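Local atomic coordinates of neurotoxin (Clostridium botulinum, PDB entry 2QN0), a protein that cleaves neuronal SNARE proteins as the zinc-dependent protease light chain of botulinum neurotoxin type C1, and so probably blocks neurotransmitter release. Residues K88-L93 with I194-M199; D222-L227 with N391-Q396; V383-L388 with N397-P402; Q413-S416 with A420-K423. One frame throughout, in Å; residues are numbered along the deposited sequence.

Interaction 1. Residues K88-L93 with I194-M199; sequences KEIIKL and ISPRFM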
loop_
_atom_site.group_PDB
_atom_site.type_symbol
_atom_site.label_atom_id
_atom_site.label_comp_id
_atom_site.label_asym_id
_atom_site.label_seq_id
_atom_site.Cartn_x
_atom_site.Cartn_y
_atom_site.Cartn_z
ATOM N N LYS A 88 7.159 -14.755 -3.602
ATOM C CA LYS A 88 8.341 -14.418 -4.381
ATOM C C LYS A 88 8.107 -13.248 -5.333
ATOM O O LYS A 88 9.030 -12.482 -5.617
ATOM C CB LYS A 88 8.832 -15.660 -5.136
ATOM C CG LYS A 88 9.507 -16.655 -4.192
ATOM C CD LYS A 88 9.710 -18.034 -4.802
ATOM C CE LYS A 88 10.369 -18.958 -3.776
ATOM N NZ LYS A 88 10.434 -20.374 -4.239
ATOM N N GLU A 89 6.879 -13.101 -5.820
ATOM C CA GLU A 89 6.566 -11.990 -6.715
ATOM C C GLU A 89 6.663 -10.679 -5.934
ATOM O O GLU A 89 7.253 -9.708 -6.402
ATOM C CB GLU A 89 5.157 -12.151 -7.304
ATOM C CG GLU A 89 5.021 -13.343 -8.258
ATOM C CD GLU A 89 3.593 -13.585 -8.717
ATOM O OE1 GLU A 89 2.657 -13.249 -7.962
ATOM O OE2 GLU A 89 3.404 -14.135 -9.826
ATOM N N ILE A 90 6.085 -10.657 -4.738
ATOM C CA ILE A 90 6.122 -9.458 -3.909
ATOM C C ILE A 90 7.570 -9.091 -3.582
ATOM O O ILE A 90 7.963 -7.927 -3.667
ATOM C CB ILE A 90 5.336 -9.663 -2.592
ATOM C CG1 ILE A 90 3.849 -9.871 -2.895
ATOM C CG2 ILE A 90 5.521 -8.449 -1.671
ATOM C CD1 ILE A 90 3.184 -8.689 -3.605
ATOM N N ILE A 91 8.367 -10.087 -3.210
ATOM C CA ILE A 91 9.768 -9.849 -2.884
ATOM C C ILE A 91 10.514 -9.259 -4.078
ATOM O O ILE A 91 11.252 -8.280 -3.943
ATOM C CB ILE A 91 10.475 -11.165 -2.441
ATOM C CG1 ILE A 91 9.920 -11.619 -1.092
ATOM C CG2 ILE A 91 11.987 -10.959 -2.372
ATOM C CD1 ILE A 91 10.008 -10.568 -0.001
ATOM N N LYS A 92 10.315 -9.847 -5.254
ATOM C CA LYS A 92 10.998 -9.359 -6.444
ATOM C C LYS A 92 10.601 -7.916 -6.742
ATOM O O LYS A 92 11.441 -7.097 -7.118
ATOM C CB LYS A 92 10.681 -10.247 -7.652
ATOM C CG LYS A 92 11.478 -9.885 -8.900
ATOM C CD LYS A 92 11.280 -10.921 -9.998
ATOM C CE LYS A 92 12.178 -10.635 -11.193
ATOM N NZ LYS A 92 12.051 -11.704 -12.226
ATOM N N LEU A 93 9.323 -7.600 -6.564
ATOM C CA LEU A 93 8.862 -6.242 -6.826
ATOM C C LEU A 93 9.500 -5.250 -5.855
ATOM O O LEU A 93 9.861 -4.142 -6.249
ATOM C CB LEU A 93 7.333 -6.180 -6.750
ATOM C CG LEU A 93 6.658 -7.001 -7.855
ATOM C CD1 LEU A 93 5.152 -6.989 -7.660
ATOM C CD2 LEU A 93 7.026 -6.428 -9.224
ATOM N N ILE A 194 -3.485 -7.081 -2.444
ATOM C CA ILE A 194 -3.152 -6.879 -3.842
ATOM C C ILE A 194 -2.488 -8.082 -4.509
ATOM O O ILE A 194 -2.016 -9.000 -3.839
ATOM C CB ILE A 194 -2.149 -5.704 -3.901
ATOM C CG1 ILE A 194 -1.807 -5.312 -5.335
ATOM C CG2 ILE A 194 -0.873 -6.111 -3.154
ATOM C CD1 ILE A 194 -0.868 -4.114 -5.403
ATOM N N SER A 195 -2.473 -8.059 -5.839
ATOM C CA SER A 195 -1.779 -9.062 -6.639
ATOM C C SER A 195 -1.290 -8.287 -7.855
ATOM O O SER A 195 -1.989 -8.184 -8.860
ATOM C CB SER A 195 -2.690 -10.196 -7.089
ATOM O OG SER A 195 -1.907 -11.149 -7.794
ATOM N N PRO A 196 -0.077 -7.723 -7.769
ATOM C CA PRO A 196 0.521 -6.937 -8.849
ATOM C C PRO A 196 0.634 -7.594 -10.220
ATOM O O PRO A 196 0.673 -6.886 -11.225
ATOM C CB PRO A 196 1.888 -6.550 -8.285
ATOM C CG PRO A 196 1.648 -6.505 -6.808
ATOM C CD PRO A 196 0.803 -7.736 -6.586
ATOM N N ARG A 197 0.683 -8.926 -10.286
ATOM C CA ARG A 197 0.814 -9.561 -11.599
ATOM C C ARG A 197 -0.444 -9.439 -12.452
ATOM O O ARG A 197 -0.416 -9.729 -13.645
ATOM C CB ARG A 197 1.242 -11.034 -11.483
ATOM C CG ARG A 197 0.158 -12.048 -11.191
ATOM C CD ARG A 197 0.731 -13.458 -11.393
ATOM N NE ARG A 197 -0.185 -14.521 -10.986
ATOM C CZ ARG A 197 -1.229 -14.934 -11.700
ATOM N NH1 ARG A 197 -1.500 -14.376 -12.870
ATOM N NH2 ARG A 197 -2.005 -15.906 -11.239
ATOM N N PHE A 198 -1.552 -9.025 -11.843
ATOM C CA PHE A 198 -2.790 -8.815 -12.595
ATOM C C PHE A 198 -2.725 -7.338 -12.965
ATOM O O PHE A 198 -3.046 -6.468 -12.154
ATOM C CB PHE A 198 -4.006 -9.120 -11.720
ATOM C CG PHE A 198 -4.262 -10.590 -11.542
ATOM C CD1 PHE A 198 -5.114 -11.270 -12.407
ATOM C CD2 PHE A 198 -3.622 -11.304 -10.535
ATOM C CE1 PHE A 198 -5.324 -12.643 -12.272
ATOM C CE2 PHE A 198 -3.825 -12.679 -10.392
ATOM C CZ PHE A 198 -4.678 -13.346 -11.264
ATOM N N MET A 199 -2.301 -7.068 -14.196
ATOM C CA MET A 199 -2.106 -5.702 -14.663
ATOM C C MET A 199 -3.221 -5.030 -15.450
ATOM O O MET A 199 -3.790 -5.598 -16.380
ATOM C CB MET A 199 -0.826 -5.638 -15.497
ATOM C CG MET A 199 0.408 -6.145 -14.773
ATOM S SD MET A 199 1.761 -6.447 -15.919
ATOM C CE MET A 199 1.451 -8.177 -16.345
HETATM O O HOH W 1 0.430 -14.807 -8.133
HETATM O O HOH W 2 1.112 -10.809 -7.940
#
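The type I beta turn from Ser195 to Phe198, which follows strand 190-193, docks on helix 80-97 through its two central residues, Pro196 and Arg197. Pro196 meets the apolar part of the helix surface. Leu93 CD1 lies 3.4 Å from Pro196 CB, tighter than a usual carbon-carbon contact, while Ile90 CD1 reaches Pro196 CD at 3.9 Å, crossing the ring at about a right angle. One turn of helix thus presents two methyls to neighbouring parts of a single pyrrolidine. Arg197 meets Glu89 differently. Its CG sits between the backbone N and the carbonyl carbon (chi1 82°), which sends the otherwise extended chain past the carboxylate; Glu89 OE2 comes 3.2 Å from Arg197 CD but 3.8 Å from Arg197 NE, a long salt bridge at the guanidinium edge, with the two planes 65° apart. Water carries the shorter links. One molecule donates to Glu89 OE1 (2.7 Å) and accepts from Arg197 NE (2.9 Å); a second donates to the same OE1 and also meets Ser195 OG and Arg197 N. The direct salt bridge being long, hydrogen bonding between the segments runs through the two waters, which tie the carboxylate of buried Glu89 to both side chain and backbone of the turn.

Interaction 2. Residues D222-L227 with N391-Q396; sequences DPILIL and NVYDIQ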
loop_
_atom_site.group_PDB
_atom_site.type_symbol
_atom_site.label_atom_id
_atom_site.label_comp_id
_atom_site.label_asym_id
_atom_site.label_seq_id
_atom_site.Cartn_x
_atom_site.Cartn_y
_atom_site.Cartn_z
ATOM N N ASP A 222 3.101 -1.378 -15.155
ATOM C CA ASP A 222 4.201 -2.159 -14.611
ATOM C C ASP A 222 3.769 -2.519 -13.189
ATOM O O ASP A 222 3.315 -1.656 -12.430
ATOM C CB ASP A 222 5.483 -1.323 -14.565
ATOM C CG ASP A 222 6.692 -2.129 -14.103
ATOM O OD1 ASP A 222 6.558 -2.895 -13.129
ATOM O OD2 ASP A 222 7.775 -1.991 -14.710
ATOM N N PRO A 223 3.882 -3.802 -12.815
ATOM C CA PRO A 223 3.496 -4.248 -11.477
ATOM C C PRO A 223 4.054 -3.407 -10.328
ATOM O O PRO A 223 3.395 -3.270 -9.294
ATOM C CB PRO A 223 4.007 -5.685 -11.435
ATOM C CG PRO A 223 3.799 -6.132 -12.838
ATOM C CD PRO A 223 4.292 -4.949 -13.648
ATOM N N ILE A 224 5.252 -2.840 -10.479
ATOM C CA ILE A 224 5.775 -2.052 -9.368
ATOM C C ILE A 224 4.960 -0.788 -9.122
ATOM O O ILE A 224 4.881 -0.326 -7.989
ATOM C CB ILE A 224 7.272 -1.648 -9.524
ATOM C CG1 ILE A 224 7.492 -0.839 -10.801
ATOM C CG2 ILE A 224 8.156 -2.892 -9.460
ATOM C CD1 ILE A 224 8.760 -0.003 -10.761
ATOM N N LEU A 225 4.353 -0.228 -10.167
ATOM C CA LEU A 225 3.554 0.985 -9.980
ATOM C C LEU A 225 2.219 0.662 -9.326
ATOM O O LEU A 225 1.675 1.469 -8.572
ATOM C CB LEU A 225 3.334 1.715 -11.309
ATOM C CG LEU A 225 4.572 2.410 -11.898
ATOM C CD1 LEU A 225 4.125 3.511 -12.848
ATOM C CD2 LEU A 225 5.423 3.015 -10.797
ATOM N N ILE A 226 1.689 -0.523 -9.612
ATOM C CA ILE A 226 0.436 -0.944 -9.005
ATOM C C ILE A 226 0.685 -1.054 -7.500
ATOM O O ILE A 226 -0.122 -0.604 -6.682
ATOM C CB ILE A 226 -0.015 -2.316 -9.561
ATOM C CG1 ILE A 226 -0.277 -2.203 -11.067
ATOM C CG2 ILE A 226 -1.266 -2.790 -8.833
ATOM C CD1 ILE A 226 -0.690 -3.516 -11.730
ATOM N N LEU A 227 1.821 -1.645 -7.137
ATOM C CA LEU A 227 2.177 -1.805 -5.734
ATOM C C LEU A 227 2.577 -0.475 -5.086
ATOM O O LEU A 227 2.107 -0.144 -3.994
ATOM C CB LEU A 227 3.320 -2.823 -5.594
ATOM C CG LEU A 227 3.919 -3.046 -4.199
ATOM C CD1 LEU A 227 2.829 -3.457 -3.215
ATOM C CD2 LEU A 227 5.002 -4.127 -4.283
ATOM N N ASN A 391 13.569 -13.560 -18.041
ATOM C CA ASN A 391 13.549 -13.371 -19.488
ATOM C C ASN A 391 12.287 -12.602 -19.858
ATOM O O ASN A 391 12.106 -12.194 -21.004
ATOM C CB ASN A 391 13.547 -14.717 -20.216
ATOM C CG ASN A 391 14.838 -15.486 -20.024
ATOM O OD1 ASN A 391 15.926 -14.954 -20.240
ATOM N ND2 ASN A 391 14.722 -16.746 -19.620
ATOM N N VAL A 392 11.419 -12.414 -18.871
ATOM C CA VAL A 392 10.154 -11.713 -19.066
ATOM C C VAL A 392 10.125 -10.386 -18.317
ATOM O O VAL A 392 9.722 -9.355 -18.862
ATOM C CB VAL A 392 8.973 -12.577 -18.562
ATOM C CG1 VAL A 392 7.672 -11.785 -18.625
ATOM C CG2 VAL A 392 8.858 -13.841 -19.405
ATOM N N TYR A 393 10.576 -10.422 -17.070
ATOM C CA TYR A 393 10.565 -9.244 -16.215
ATOM C C TYR A 393 11.765 -9.281 -15.274
ATOM O O TYR A 393 11.947 -10.254 -14.545
ATOM C CB TYR A 393 9.270 -9.260 -15.396
ATOM C CG TYR A 393 8.999 -8.019 -14.577
ATOM C CD1 TYR A 393 8.313 -6.938 -15.124
ATOM C CD2 TYR A 393 9.420 -7.933 -13.249
ATOM C CE1 TYR A 393 8.044 -5.794 -14.365
ATOM C CE2 TYR A 393 9.163 -6.796 -12.481
ATOM C CZ TYR A 393 8.472 -5.733 -13.047
ATOM O OH TYR A 393 8.205 -4.611 -12.294
ATOM N N ASP A 394 12.594 -8.242 -15.297
ATOM C CA ASP A 394 13.734 -8.215 -14.389
ATOM C C ASP A 394 13.756 -6.955 -13.532
ATOM O O ASP A 394 13.035 -5.991 -13.797
ATOM C CB ASP A 394 15.070 -8.389 -15.137
ATOM C CG ASP A 394 15.364 -7.275 -16.129
ATOM O OD1 ASP A 394 15.007 -6.107 -15.878
ATOM O OD2 ASP A 394 15.992 -7.574 -17.167
ATOM N N ILE A 395 14.583 -6.980 -12.495
ATOM C CA ILE A 395 14.700 -5.868 -11.558
ATOM C C ILE A 395 15.086 -4.527 -12.175
ATOM O O ILE A 395 14.497 -3.496 -11.849
ATOM C CB ILE A 395 15.712 -6.216 -10.434
ATOM C CG1 ILE A 395 15.161 -7.367 -9.590
ATOM C CG2 ILE A 395 15.986 -4.996 -9.567
ATOM C CD1 ILE A 395 16.137 -7.902 -8.560
ATOM N N GLN A 396 16.064 -4.535 -13.071
ATOM C CA GLN A 396 16.525 -3.296 -13.681
ATOM C C GLN A 396 15.577 -2.624 -14.674
ATOM O O GLN A 396 15.370 -1.412 -14.604
ATOM C CB GLN A 396 17.879 -3.521 -14.359
ATOM C CG GLN A 396 18.511 -2.260 -14.936
ATOM C CD GLN A 396 18.751 -1.187 -13.884
ATOM O OE1 GLN A 396 19.243 -1.469 -12.789
ATOM N NE2 GLN A 396 18.415 0.056 -14.217
#
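Tyr393 reaches across to Asp222 with its hydroxyl, and this end of the contact is its tight part. Tyr393 OH donates to Asp222 OD1 at 2.5 Å, a short bond that uses the syn lone pair of the carboxylate oxygen. The ring and carboxylate planes stand 71° apart, with the acid at the ring edge rather than over a face. The same oxygen accepts from Ile224 N at 3.0 Å, nearly straight at 169°, on its anti side and tilted from the carboxylate plane. Two donors on different sides of one oxygen restrict rotation of the acid. Ile224 CG2 closes in on the hydroxyl as well, 3.3 Å from Tyr393 OH. Contact slackens toward Pro223, whose CD lies 3.9 Å from Tyr393 CE1 in an oblique approach, and on the loop side only Tyr393 spans the gap, while Asn391 and Gln396, at the two ends of 391-396, are exposed to solvent. Arg96 of helix 80-97 forms a salt bridge with Asp222 OD2, which, together with the helix N-terminus, would probably stabilise the charged acid. This is a classic N-cap: Asp222 stands directly before helix 223-238, whose His229 and His233 bind the zinc ion, with the spacing of the HExxH motif of zinc proteases.

Interaction 3. Residues V383-L388 with N397-P402; sequences VTANIL and NGFNIP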
loop_
_atom_site.group_PDB
_atom_site.type_symbol
_atom_site.label_atom_id
_atom_site.label_comp_id
_atom_site.label_asym_id
_atom_site.label_seq_id
_atom_site.Cartn_x
_atom_site.Cartn_y
_atom_site.Cartn_z
ATOM N N VAL A 383 -4.107 -7.987 -18.177
ATOM C CA VAL A 383 -3.157 -8.994 -18.636
ATOM C C VAL A 383 -2.285 -9.432 -17.471
ATOM O O VAL A 383 -2.269 -8.795 -16.418
ATOM C CB VAL A 383 -2.235 -8.455 -19.764
ATOM C CG1 VAL A 383 -3.060 -8.124 -21.002
ATOM C CG2 VAL A 383 -1.473 -7.225 -19.287
ATOM N N THR A 384 -1.581 -10.541 -17.650
ATOM C CA THR A 384 -0.682 -11.023 -16.617
ATOM C C THR A 384 0.549 -11.591 -17.308
ATOM O O THR A 384 0.618 -11.630 -18.539
ATOM C CB THR A 384 -1.347 -12.094 -15.722
ATOM O OG1 THR A 384 -0.495 -12.367 -14.602
ATOM C CG2 THR A 384 -1.589 -13.386 -16.497
ATOM N N ALA A 385 1.529 -12.008 -16.519
ATOM C CA ALA A 385 2.759 -12.551 -17.070
ATOM C C ALA A 385 3.521 -13.270 -15.970
ATOM O O ALA A 385 3.199 -13.128 -14.791
ATOM C CB ALA A 385 3.616 -11.423 -17.646
ATOM N N ASN A 386 4.526 -14.047 -16.361
ATOM C CA ASN A 386 5.344 -14.770 -15.395
ATOM C C ASN A 386 6.482 -13.834 -15.027
ATOM O O ASN A 386 7.593 -13.946 -15.549
ATOM C CB ASN A 386 5.887 -16.054 -16.025
ATOM C CG ASN A 386 4.795 -16.890 -16.658
ATOM O OD1 ASN A 386 3.743 -17.115 -16.058
ATOM N ND2 ASN A 386 5.041 -17.360 -17.876
ATOM N N ILE A 387 6.194 -12.898 -14.126
ATOM C CA ILE A 387 7.182 -11.909 -13.724
ATOM C C ILE A 387 8.382 -12.438 -12.946
ATOM O O ILE A 387 9.344 -11.704 -12.727
ATOM C CB ILE A 387 6.525 -10.757 -12.925
ATOM C CG1 ILE A 387 5.831 -11.300 -11.678
ATOM C CG2 ILE A 387 5.509 -10.034 -13.811
ATOM C CD1 ILE A 387 5.262 -10.205 -10.789
ATOM N N LEU A 388 8.338 -13.701 -12.533
ATOM C CA LEU A 388 9.477 -14.272 -11.812
ATOM C C LEU A 388 10.550 -14.715 -12.811
ATOM O O LEU A 388 11.708 -14.926 -12.446
ATOM C CB LEU A 388 9.039 -15.461 -10.950
ATOM C CG LEU A 388 8.168 -15.130 -9.732
ATOM C CD1 LEU A 388 7.868 -16.397 -8.942
ATOM C CD2 LEU A 388 8.893 -14.125 -8.849
ATOM N N ASN A 397 15.003 -3.399 -15.590
ATOM C CA ASN A 397 14.133 -2.818 -16.611
ATOM C C ASN A 397 12.692 -3.304 -16.681
ATOM O O ASN A 397 11.971 -2.939 -17.607
ATOM C CB ASN A 397 14.762 -3.010 -17.993
ATOM C CG ASN A 397 16.125 -2.367 -18.107
ATOM O OD1 ASN A 397 17.147 -3.053 -18.147
ATOM N ND2 ASN A 397 16.150 -1.040 -18.148
ATOM N N GLY A 398 12.264 -4.109 -15.716
ATOM C CA GLY A 398 10.902 -4.611 -15.765
ATOM C C GLY A 398 10.691 -5.404 -17.045
ATOM O O GLY A 398 11.459 -6.322 -17.338
ATOM N N PHE A 399 9.667 -5.047 -17.817
ATOM C CA PHE A 399 9.360 -5.740 -19.073
ATOM C C PHE A 399 10.187 -5.247 -20.262
ATOM O O PHE A 399 10.375 -5.977 -21.235
ATOM C CB PHE A 399 7.883 -5.555 -19.448
ATOM C CG PHE A 399 6.914 -6.242 -18.530
ATOM C CD1 PHE A 399 6.837 -7.631 -18.479
ATOM C CD2 PHE A 399 6.040 -5.493 -17.742
ATOM C CE1 PHE A 399 5.904 -8.269 -17.660
ATOM C CE2 PHE A 399 5.102 -6.118 -16.920
ATOM C CZ PHE A 399 5.031 -7.510 -16.879
ATOM N N ASN A 400 10.663 -4.007 -20.190
ATOM C CA ASN A 400 11.415 -3.400 -21.291
ATOM C C ASN A 400 12.888 -3.797 -21.318
ATOM O O ASN A 400 13.783 -2.955 -21.225
ATOM C CB ASN A 400 11.252 -1.883 -21.216
ATOM C CG ASN A 400 9.792 -1.475 -21.122
ATOM O OD1 ASN A 400 8.957 -1.974 -21.875
ATOM N ND2 ASN A 400 9.476 -0.573 -20.196
ATOM N N ILE A 401 13.112 -5.095 -21.484
ATOM C CA ILE A 401 14.446 -5.687 -21.495
ATOM C C ILE A 401 15.178 -5.561 -22.832
ATOM O O ILE A 401 14.670 -5.976 -23.872
ATOM C CB ILE A 401 14.353 -7.178 -21.114
ATOM C CG1 ILE A 401 13.634 -7.317 -19.766
ATOM C CG2 ILE A 401 15.746 -7.793 -21.040
ATOM C CD1 ILE A 401 13.191 -8.732 -19.439
ATOM N N PRO A 402 16.395 -4.990 -22.812
ATOM C CA PRO A 402 17.224 -4.797 -24.007
ATOM C C PRO A 402 17.559 -6.113 -24.714
ATOM O O PRO A 402 17.523 -6.195 -25.942
ATOM C CB PRO A 402 18.472 -4.113 -23.453
ATOM C CG PRO A 402 17.943 -3.354 -22.274
ATOM C CD PRO A 402 17.029 -4.367 -21.637
#
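Phe399 touches the chain 383-388 with two adjacent carbons at the far end of its ring. Phe399 CE1 lies 3.9 Å from Ala385 CB and Phe399 CZ lies 4.0 Å from Ile387 CG2, so each aliphatic group has its own ring carbon and both approach obliquely. No hydrogen bond spans the pair of segments; the first shell is purely apolar. With CG anti to the carbonyl carbon, the Phe399 chi1 of -68° helps to direct the ring toward 383-388, and the branch of Ile387 that meets it is the CG2 methyl. Backbone turns on both sides probably help to set these positions. Asn386, between the two aliphatic residues, is the centre of an inverse gamma turn with a weak bond of 3.1 Å from Ile387 N to Ala385 O. Phe399 lies in a type II' beta turn from Asn397 to Asn400, closed by a weak 3.1 Å bond from Asn400 N to Asn397 O; Gly398 adopts the positive phi of 60° with psi -126° expected at the second position of that turn. Farther out, the Tyr393 ring meets Phe399 edge-to-face, and Met199 and Cys220 also touch the phenyl group. The result is a small hydrophobic cluster built largely from loops, with Cys220 contributed by strand 219-220, in which a type II' turn delivers one aromatic side chain to the chain running on from short strand 383-384.

Interaction 4. Residues Q413-S416 with A420-K423; sequences QNLS and ALRK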
loop_
_atom_site.group_PDB
_atom_site.type_symbol
_atom_site.label_atom_id
_atom_site.label_comp_id
_atom_site.label_asym_id
_atom_site.label_seq_id
_atom_site.Cartn_x
_atom_site.Cartn_y
_atom_site.Cartn_z
ATOM N N GLN A 413 6.021 -3.292 -22.581
ATOM C CA GLN A 413 4.705 -3.080 -21.979
ATOM C C GLN A 413 3.602 -2.998 -23.029
ATOM O O GLN A 413 2.422 -2.888 -22.693
ATOM C CB GLN A 413 4.708 -1.788 -21.165
ATOM C CG GLN A 413 5.526 -1.840 -19.891
ATOM C CD GLN A 413 5.613 -0.480 -19.230
ATOM O OE1 GLN A 413 6.579 0.261 -19.428
ATOM N NE2 GLN A 413 4.588 -0.134 -18.461
ATOM N N ASN A 414 3.995 -3.054 -24.299
ATOM C CA ASN A 414 3.061 -2.972 -25.418
ATOM C C ASN A 414 2.430 -4.339 -25.680
ATOM O O ASN A 414 3.114 -5.275 -26.108
ATOM C CB ASN A 414 3.814 -2.483 -26.659
ATOM C CG ASN A 414 2.890 -2.069 -27.781
ATOM O OD1 ASN A 414 1.933 -2.768 -28.093
ATOM N ND2 ASN A 414 3.182 -0.931 -28.403
ATOM N N LEU A 415 1.126 -4.451 -25.436
ATOM C CA LEU A 415 0.418 -5.716 -25.615
ATOM C C LEU A 415 0.594 -6.406 -26.963
ATOM O O LEU A 415 0.648 -7.631 -27.026
ATOM C CB LEU A 415 -1.080 -5.536 -25.345
ATOM C CG LEU A 415 -1.548 -5.683 -23.894
ATOM C CD1 LEU A 415 -0.812 -4.697 -23.015
ATOM C CD2 LEU A 415 -3.054 -5.461 -23.816
ATOM N N SER A 416 0.683 -5.639 -28.040
ATOM C CA SER A 416 0.822 -6.261 -29.352
ATOM C C SER A 416 2.268 -6.502 -29.769
ATOM O O SER A 416 2.520 -7.012 -30.861
ATOM C CB SER A 416 0.126 -5.416 -30.417
ATOM O OG SER A 416 0.923 -4.303 -30.766
ATOM N N ALA A 420 4.877 -12.163 -24.121
ATOM C CA ALA A 420 4.961 -12.635 -22.740
ATOM C C ALA A 420 3.736 -12.165 -21.954
ATOM O O ALA A 420 3.399 -12.725 -20.911
ATOM C CB ALA A 420 6.237 -12.118 -22.081
ATOM N N LEU A 421 3.078 -11.128 -22.465
ATOM C CA LEU A 421 1.884 -10.586 -21.827
ATOM C C LEU A 421 0.661 -11.323 -22.356
ATOM O O LEU A 421 0.472 -11.426 -23.567
ATOM C CB LEU A 421 1.748 -9.092 -22.143
ATOM C CG LEU A 421 2.885 -8.171 -21.694
ATOM C CD1 LEU A 421 2.655 -6.765 -22.243
ATOM C CD2 LEU A 421 2.953 -8.152 -20.170
ATOM N N ARG A 422 -0.170 -11.842 -21.457
ATOM C CA ARG A 422 -1.370 -12.553 -21.882
ATOM C C ARG A 422 -2.617 -12.044 -21.172
ATOM O O ARG A 422 -2.564 -11.666 -20.002
ATOM C CB ARG A 422 -1.217 -14.059 -21.635
ATOM C CG ARG A 422 -0.923 -14.436 -20.193
ATOM C CD ARG A 422 -0.919 -15.950 -19.994
ATOM N NE ARG A 422 -0.624 -16.318 -18.609
ATOM C CZ ARG A 422 0.584 -16.262 -18.055
ATOM N NH1 ARG A 422 1.628 -15.860 -18.768
ATOM N NH2 ARG A 422 0.747 -16.595 -16.782
ATOM N N LYS A 423 -3.740 -12.017 -21.883
ATOM C CA LYS A 423 -4.986 -11.569 -21.278
ATOM C C LYS A 423 -5.328 -12.560 -20.174
ATOM O O LYS A 423 -5.056 -13.754 -20.305
ATOM C CB LYS A 423 -6.114 -11.543 -22.314
ATOM C CG LYS A 423 -5.935 -10.515 -23.418
ATOM C CD LYS A 423 -7.147 -10.491 -24.338
ATOM C CE LYS A 423 -6.913 -9.600 -25.546
ATOM N NZ LYS A 423 -6.589 -8.203 -25.156
HETATM O O HOH W 3 0.468 -9.776 -25.649
#
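Leu421 turns its CG anti to the carbonyl carbon (chi1 -60°) and continues extended, which carries CD1 towards the chain of 413-416; Leu415 bends at its second torsion (chi2 57°) and offers its own CD1 in return. The two leucines cross at about a right angle, and Leu415 CD1 to Leu421 CD1 is 4.1 Å, an ordinary apolar contact. The Leu421 methyl also lies against backbone, 3.9 Å from Gln413 O, with Asn414 O slightly farther at 4.2 Å, so it meets main-chain oxygens as well as a side chain. A water lies within hydrogen-bonding distance of both carbonyls, 2.6 Å from Leu415 O and 2.7 Å from Leu421 O, though other acceptors compete for its protons. The bend beside Leu415 is an Asx turn: Ser416 N donates to Asn414 OD1 at 3.1 Å with an N-H...O angle of 143°, the nitrogen lying in the carbonyl plane of the amide. Around this pair, both leucines touch Cys220 on strand 219-220, Leu415 also rests on Val383, and Leu421 on Phe399. Strand 422-423 pairs antiparallel with strand 383-384, so the contact lies beside that two-stranded sheet.

How the interactions relate
All four contacts are mainly buried, but they run outward: the centre of interaction 1 lies about 12 Å from the centre of the chain and that of interaction 4 about 25 Å. Interaction 1 pairs a charged, watered side with proline packing; interaction 2 is dominated by one short hydrogen bond at a helix start; interactions 3 and 4 rest on apolar side chains, 4 adding a water near two carbonyls. Lys92 of interaction 1 links interactions 1, 2 and 3, its NZ lying 2.7 Å from Tyr393 O of interaction 2 and 2.8 Å from Ile387 O of interaction 3. Interactions 3 and 4 share the sheet of strands 383-384 and 422-423, joined by Thr384 N to Arg422 O at 2.8 Å.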